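Local coordinates for telomere length regulator taz1 (PDB 4ZMK), which binds double-stranded telomeric DNA as a homodimer and regulates telomere length in fission yeast, the chain here being its dimerization domain, at residues A[17-20]-A[21-24]; A[26-29]-A[30-34]; A[46-49]-A[50-53]. All coordinates share one frame; numbering follows the deposited sequence. Where two conformers were deposited one is given.

Interaction 1 (A[17-20]-A[21-24]); sequences EISE and VVSL
Ser-19 turns its hydroxyl over its own backbone, OG lying between N and the carbonyl carbon (chi1 73°), and from there OG faces the amide of Val-22 in the first turn of helix 20-40. This is an N-cap: Val-22 N donates to Ser-19 OG in a straight but weak bond of 3.4 Å. Serine suits the position because its short side chain can stand in for the carbonyl that a helix start lacks. Water 1 serves the neighbouring amide, accepting from Val-21 N at 2.9 Å and lying at a weak 3.4 Å from Ser-19 OG. The regular pattern then begins, with Ser-23 N bonded to Ser-19 O and Leu-24 N to Glu-20 O. Just before the cap, chi1 of -68° puts Ile-18 CG1 beside the backbone N and leaves methyl CG2 anti to it, 3.7 Å from Val-22 CG1; the side chains cross at about a right angle, an apolar contact beside the polar cap. Glu-20 stretches away from the turn, and its carboxylate forms a salt bridge with Arg-64 of the second subunit, whose helix also packs on Val-21 and Leu-24. Leu-24 folds back along the turn until its CG lies 3.3 Å from Glu-20 O.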
loop_
_atom_site.group_PDB
_atom_site.type_symbol
_atom_site.label_atom_id
_atom_site.label_comp_id
_atom_site.label_asym_id
_atom_site.label_seq_id
_atom_site.Cartn_x
_atom_site.Cartn_y
_atom_site.Cartn_z
ATOM N N GLU A 17 -3.727 -10.380 15.946
ATOM C CA GLU A 17 -2.690 -11.293 16.416
ATOM C C GLU A 17 -1.473 -11.222 15.495
ATOM O O GLU A 17 -0.374 -11.618 15.878
ATOM C CB GLU A 17 -3.216 -12.732 16.509
ATOM C CG GLU A 17 -2.368 -13.645 17.397
ATOM C CD GLU A 17 -3.010 -15.003 17.653
ATOM O OE1 GLU A 17 -4.067 -15.295 17.054
ATOM O OE2 GLU A 17 -2.459 -15.781 18.462
ATOM N N ILE A 18 -1.685 -10.708 14.285
ATOM C CA ILE A 18 -0.617 -10.492 13.321
ATOM C C ILE A 18 0.178 -9.267 13.725
ATOM O O ILE A 18 -0.396 -8.196 13.905
ATOM C CB ILE A 18 -1.177 -10.303 11.914
ATOM C CG1 ILE A 18 -1.779 -11.610 11.421
ATOM C CG2 ILE A 18 -0.098 -9.854 10.961
ATOM C CD1 ILE A 18 -2.273 -11.534 10.017
ATOM N N SER A 19 1.489 -9.416 13.887
ATOM C CA SER A 19 2.325 -8.307 14.333
ATOM C C SER A 19 2.506 -7.262 13.243
ATOM O O SER A 19 2.248 -7.526 12.071
ATOM C CB SER A 19 3.689 -8.814 14.774
ATOM O OG SER A 19 4.461 -9.186 13.648
ATOM N N GLU A 20 2.970 -6.078 13.623
ATOM C CA GLU A 20 3.129 -5.007 12.653
ATOM C C GLU A 20 4.111 -5.385 11.554
ATOM O O GLU A 20 3.850 -5.123 10.390
ATOM C CB GLU A 20 3.583 -3.718 13.325
ATOM C CG GLU A 20 3.508 -2.523 12.392
ATOM C CD GLU A 20 3.813 -1.207 13.085
ATOM O OE1 GLU A 20 4.210 -1.232 14.265
ATOM O OE2 GLU A 20 3.667 -0.141 12.451
ATOM N N VAL A 21 5.230 -6.010 11.916
ATOM C CA VAL A 21 6.248 -6.364 10.926
ATOM C C VAL A 21 5.686 -7.370 9.918
ATOM O O VAL A 21 5.895 -7.234 8.722
ATOM C CB VAL A 21 7.547 -6.926 11.600
ATOM C CG1 VAL A 21 8.395 -7.724 10.615
ATOM C CG2 VAL A 21 8.363 -5.798 12.196
ATOM N N VAL A 22 4.952 -8.363 10.398
ATOM C CA VAL A 22 4.331 -9.322 9.501
ATOM C C VAL A 22 3.320 -8.620 8.595
ATOM O O VAL A 22 3.280 -8.876 7.400
ATOM C CB VAL A 22 3.643 -10.464 10.275
ATOM C CG1 VAL A 22 2.880 -11.380 9.322
ATOM C CG2 VAL A 22 4.678 -11.249 11.074
ATOM N N SER A 23 2.522 -7.722 9.164
ATOM C CA SER A 23 1.576 -6.916 8.402
ATOM C C SER A 23 2.287 -6.140 7.295
ATOM O O SER A 23 1.846 -6.107 6.156
ATOM C CB SER A 23 0.831 -5.955 9.337
ATOM O OG SER A 23 0.030 -5.041 8.618
ATOM N N LEU A 24 3.403 -5.511 7.648
ATOM C CA LEU A 24 4.168 -4.726 6.678
ATOM C C LEU A 24 4.713 -5.613 5.561
ATOM O O LEU A 24 4.841 -5.175 4.434
ATOM C CB LEU A 24 5.309 -3.976 7.363
ATOM C CG LEU A 24 4.838 -2.830 8.258
ATOM C CD1 LEU A 24 6.005 -2.176 8.997
ATOM C CD2 LEU A 24 4.065 -1.814 7.430
HETATM O O HOH W 1 5.922 -6.330 14.758
#

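Interaction 2 (A[26-29]-A[30-34]); sequences LVSS and ALDKI
Leu-26 bonds through its carbonyl O to Ala-30 N, opening two turns of regular alpha-helix in the middle of helix 20-40, which packs on helix 44-70 and on the second subunit. Val-27 follows on the buried side. Its O receives Leu-31 N at 2.8 Å, and its CG1 meets Leu-31 CD1 at 4.0 Å, the two side chains lying side by side. Branched apolar residues suit this face: Val-27 also packs on Leu-57 and Leu-61 of its own chain, while Leu-31 meets Leu-31 of the second subunit. At Ser-28 the face turns polar. In the serine conformers described, water 2 lies 2.7 Å from Ser-28 OG and donates to Asp-32 OD2 at 3.0 Å, bridging the turn. Asp-32 OD1 is hydrogen-bonded to Ser-58 of the second subunit; a short serine and a carboxylate suit this polar edge of the dimer interface. Ser-29 faces Lys-33, whose chain, extended beyond CG (chi2 176°), runs back along the helix, CG passing 3.2 Å from Ser-29 O. Lysine has the length to bring its ammonium to the carbonyl of Thr-7, and water 3 accepts from Lys-33 NZ at 3.1 Å while lying 2.9 Å from Ser-29 OG.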
loop_
_atom_site.group_PDB
_atom_site.type_symbol
_atom_site.label_atom_id
_atom_site.label_comp_id
_atom_site.label_asym_id
_atom_site.label_seq_id
_atom_site.Cartn_x
_atom_site.Cartn_y
_atom_site.Cartn_z
ATOM N N LEU A 26 3.080 -8.218 4.382
ATOM C CA LEU A 26 1.939 -8.512 3.528
ATOM C C LEU A 26 1.610 -7.319 2.630
ATOM O O LEU A 26 1.277 -7.495 1.463
ATOM C CB LEU A 26 0.719 -8.899 4.376
ATOM C CG LEU A 26 0.814 -10.211 5.161
ATOM C CD1 LEU A 26 -0.407 -10.408 6.029
ATOM C CD2 LEU A 26 0.987 -11.376 4.231
ATOM N N VAL A 27 1.715 -6.108 3.174
ATOM C CA VAL A 27 1.430 -4.896 2.409
ATOM C C VAL A 27 2.484 -4.687 1.325
ATOM O O VAL A 27 2.152 -4.458 0.163
ATOM C CB VAL A 27 1.351 -3.675 3.329
ATOM C CG1 VAL A 27 1.030 -2.441 2.536
ATOM C CG2 VAL A 27 0.289 -3.912 4.380
ATOM N N SER A 28 3.750 -4.783 1.715
ATOM C CA SER A 28 4.874 -4.702 0.790
ATOM C C SER A 28 4.694 -5.647 -0.396
ATOM O O SER A 28 4.886 -5.267 -1.541
ATOM C CB SER A 28 6.178 -5.030 1.532
ATOM O OG SER A 28 7.311 -4.918 0.692
ATOM N N SER A 29 4.344 -6.892 -0.090
ATOM C CA SER A 29 4.133 -7.917 -1.101
ATOM C C SER A 29 3.006 -7.517 -2.058
ATOM O O SER A 29 3.126 -7.671 -3.269
ATOM C CB SER A 29 3.817 -9.254 -0.428
ATOM O OG SER A 29 3.584 -10.265 -1.383
ATOM N N ALA A 30 1.915 -7.009 -1.493
ATOM C CA ALA A 30 0.774 -6.568 -2.281
ATOM C C ALA A 30 1.146 -5.383 -3.167
ATOM O O ALA A 30 0.830 -5.371 -4.358
ATOM C CB ALA A 30 -0.400 -6.219 -1.375
ATOM N N LEU A 31 1.846 -4.407 -2.603
ATOM C CA LEU A 31 2.304 -3.258 -3.391
ATOM C C LEU A 31 3.262 -3.640 -4.521
ATOM O O LEU A 31 3.241 -3.041 -5.591
ATOM C CB LEU A 31 2.976 -2.232 -2.487
ATOM C CG LEU A 31 2.053 -1.416 -1.604
ATOM C CD1 LEU A 31 2.869 -0.727 -0.522
ATOM C CD2 LEU A 31 1.320 -0.399 -2.450
ATOM N N ASP A 32 4.121 -4.620 -4.281
ATOM C CA ASP A 32 5.048 -5.076 -5.316
ATOM C C ASP A 32 4.307 -5.718 -6.501
ATOM O O ASP A 32 4.749 -5.624 -7.644
ATOM C CB ASP A 32 6.057 -6.081 -4.740
ATOM C CG ASP A 32 7.057 -5.435 -3.794
ATOM O OD1 ASP A 32 7.083 -4.189 -3.714
ATOM O OD2 ASP A 32 7.827 -6.176 -3.140
ATOM N N LYS A 33 3.197 -6.391 -6.216
ATOM C CA LYS A 33 2.361 -6.962 -7.260
ATOM C C LYS A 33 1.652 -5.857 -8.059
ATOM O O LYS A 33 1.471 -5.984 -9.263
ATOM C CB LYS A 33 1.354 -7.939 -6.655
ATOM C CG LYS A 33 2.032 -9.114 -5.956
ATOM C CD LYS A 33 1.035 -10.034 -5.273
ATOM C CE LYS A 33 1.726 -11.278 -4.718
ATOM N NZ LYS A 33 0.760 -12.235 -4.101
ATOM N N ILE A 34 1.267 -4.778 -7.386
ATOM C CA ILE A 34 0.719 -3.593 -8.052
ATOM C C ILE A 34 1.768 -2.924 -8.944
ATOM O O ILE A 34 1.488 -2.574 -10.087
ATOM C CB ILE A 34 0.189 -2.571 -7.011
ATOM C CG1 ILE A 34 -1.045 -3.126 -6.315
ATOM C CG2 ILE A 34 -0.132 -1.225 -7.644
ATOM C CD1 ILE A 34 -1.452 -2.313 -5.111
HETATM O O HOH W 2 7.658 -7.350 -0.403
HETATM O O HOH W 3 0.721 -10.196 -1.768
#

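Interaction 3 (A[46-49]-A[50-53]); sequences TVSQ and ARDF
Gln-49 and Phe-53, one turn apart on helix 44-70, form the close-packed side of this contact. The glutamine chain leaves opposite its backbone N and bends at chi2 (57°), bringing NE2 above the rim of one ring face, 3.3 Å from Phe-53 CE2, with the amide and ring planes 48° apart and CG above the same face. Phe-53 packs against helix 20-40, touching Ile-34 and Leu-37, and small Ala-50 lets Leu-38 of both subunits come close. The other side is polar and watered. In the conformer described, Arg-51 bends at chi3 (44°) so that NH2 reaches Ser-48 OG at 2.7 Å, with the hydroxyl tilted out of the guanidinium plane and Ser-48 O over one face of that group. Arg-51 NH1 of the same conformer makes a salt bridge with Asp-52 OD1 at 2.9 Å. Asp-52 OD2 receives two waters: water 4, 2.9 Å from Ser-48 OG, and water 5, which accepts from Gln-49 NE2 at 2.7 Å. With two waters on its carboxylate and, in that conformer, an arginine, Asp-52 is probably favoured as the anion, and water 5 ties the polar network to the amide above the ring's rim.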
loop_
_atom_site.group_PDB
_atom_site.type_symbol
_atom_site.label_atom_id
_atom_site.label_comp_id
_atom_site.label_asym_id
_atom_site.label_seq_id
_atom_site.Cartn_x
_atom_site.Cartn_y
_atom_site.Cartn_z
ATOM N N THR A 46 -5.369 -4.165 -17.437
ATOM C CA THR A 46 -4.253 -4.211 -16.516
ATOM C C THR A 46 -4.376 -3.106 -15.482
ATOM O O THR A 46 -4.155 -3.327 -14.307
ATOM C CB THR A 46 -2.927 -4.077 -17.271
ATOM O OG1 THR A 46 -2.756 -5.216 -18.127
ATOM C CG2 THR A 46 -1.758 -3.978 -16.306
ATOM N N VAL A 47 -4.751 -1.917 -15.928
ATOM C CA VAL A 47 -4.830 -0.770 -15.044
ATOM C C VAL A 47 -5.976 -0.946 -14.074
ATOM O O VAL A 47 -5.878 -0.575 -12.912
ATOM C CB VAL A 47 -5.007 0.539 -15.828
ATOM C CG1 VAL A 47 -5.421 1.676 -14.902
ATOM C CG2 VAL A 47 -3.722 0.883 -16.559
ATOM N N SER A 48 -7.062 -1.538 -14.554
ATOM C CA SER A 48 -8.243 -1.754 -13.724
ATOM C C SER A 48 -7.990 -2.818 -12.647
ATOM O O SER A 48 -8.544 -2.746 -11.550
ATOM C CB SER A 48 -9.435 -2.149 -14.599
ATOM O OG SER A 48 -10.578 -2.443 -13.817
ATOM N N GLN A 49 -7.144 -3.794 -12.951
ATOM C CA GLN A 49 -6.848 -4.841 -11.994
ATOM C C GLN A 49 -5.964 -4.274 -10.885
ATOM O O GLN A 49 -6.171 -4.572 -9.711
ATOM C CB GLN A 49 -6.181 -6.031 -12.677
ATOM C CG GLN A 49 -6.033 -7.253 -11.785
ATOM C CD GLN A 49 -7.363 -7.730 -11.224
ATOM O OE1 GLN A 49 -8.199 -8.266 -11.946
ATOM N NE2 GLN A 49 -7.563 -7.531 -9.930
ATOM N N ALA A 50 -4.990 -3.452 -11.269
ATOM C CA ALA A 50 -4.107 -2.763 -10.324
ATOM C C ALA A 50 -4.904 -1.837 -9.397
ATOM O O ALA A 50 -4.612 -1.739 -8.202
ATOM C CB ALA A 50 -3.029 -1.976 -11.076
ATOM N N ARG A 51 -5.908 -1.164 -9.961
ATOM C CA ARG A 51 -6.804 -0.325 -9.179
ATOM C C ARG A 51 -7.631 -1.155 -8.189
ATOM O O ARG A 51 -7.864 -0.724 -7.065
ATOM C CB ARG A 51 -7.723 0.470 -10.103
ATOM C CG ARG A 51 -8.709 1.350 -9.373
ATOM C CD ARG A 51 -9.799 1.846 -10.311
ATOM N NE ARG A 51 -10.302 0.783 -11.178
ATOM C CZ ARG A 51 -11.121 -0.181 -10.775
ATOM N NH1 ARG A 51 -11.531 -0.215 -9.513
ATOM N NH2 ARG A 51 -11.527 -1.110 -11.630
ATOM N N ASP A 52 -8.071 -2.344 -8.599
ATOM C CA ASP A 52 -8.766 -3.237 -7.672
ATOM C C ASP A 52 -7.835 -3.667 -6.547
ATOM O O ASP A 52 -8.233 -3.701 -5.388
ATOM C CB ASP A 52 -9.315 -4.484 -8.383
ATOM C CG ASP A 52 -10.514 -4.177 -9.268
ATOM O OD1 ASP A 52 -11.029 -3.041 -9.224
ATOM O OD2 ASP A 52 -10.957 -5.079 -10.006
ATOM N N PHE A 53 -6.601 -4.022 -6.895
ATOM C CA PHE A 53 -5.601 -4.384 -5.893
ATOM C C PHE A 53 -5.401 -3.259 -4.863
ATOM O O PHE A 53 -5.435 -3.491 -3.657
ATOM C CB PHE A 53 -4.248 -4.712 -6.552
ATOM C CG PHE A 53 -4.189 -6.065 -7.214
ATOM C CD1 PHE A 53 -3.063 -6.453 -7.920
ATOM C CD2 PHE A 53 -5.252 -6.946 -7.132
ATOM C CE1 PHE A 53 -3.000 -7.693 -8.535
ATOM C CE2 PHE A 53 -5.193 -8.193 -7.744
ATOM C CZ PHE A 53 -4.069 -8.566 -8.449
HETATM O O HOH W 4 -10.841 -5.124 -12.884
HETATM O O HOH W 5 -10.184 -7.731 -9.296
#

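How the interactions relate
Interactions 2 and 3 lie within single helices, while interaction 1 joins a loop to the start of one; each touches the second subunit. Interaction 2 is nearest the chain's centre, about 7 Å away centre to centre against 13 and 12 Å for interactions 1 and 3, and has four buried residues, whereas interaction 1 has three exposed ones. Interactions 2 and 3 meet where Ile-34 CG1 packs on Phe-53 CB at 3.6 Å, joining the two long helices. The chemistry of interaction 1 is that of N-terminal capping. The other two have an apolar face and a water-bridged polar face, but interaction 3 has its ion pair within one helix, whereas that of interaction 1 crosses to the second subunit.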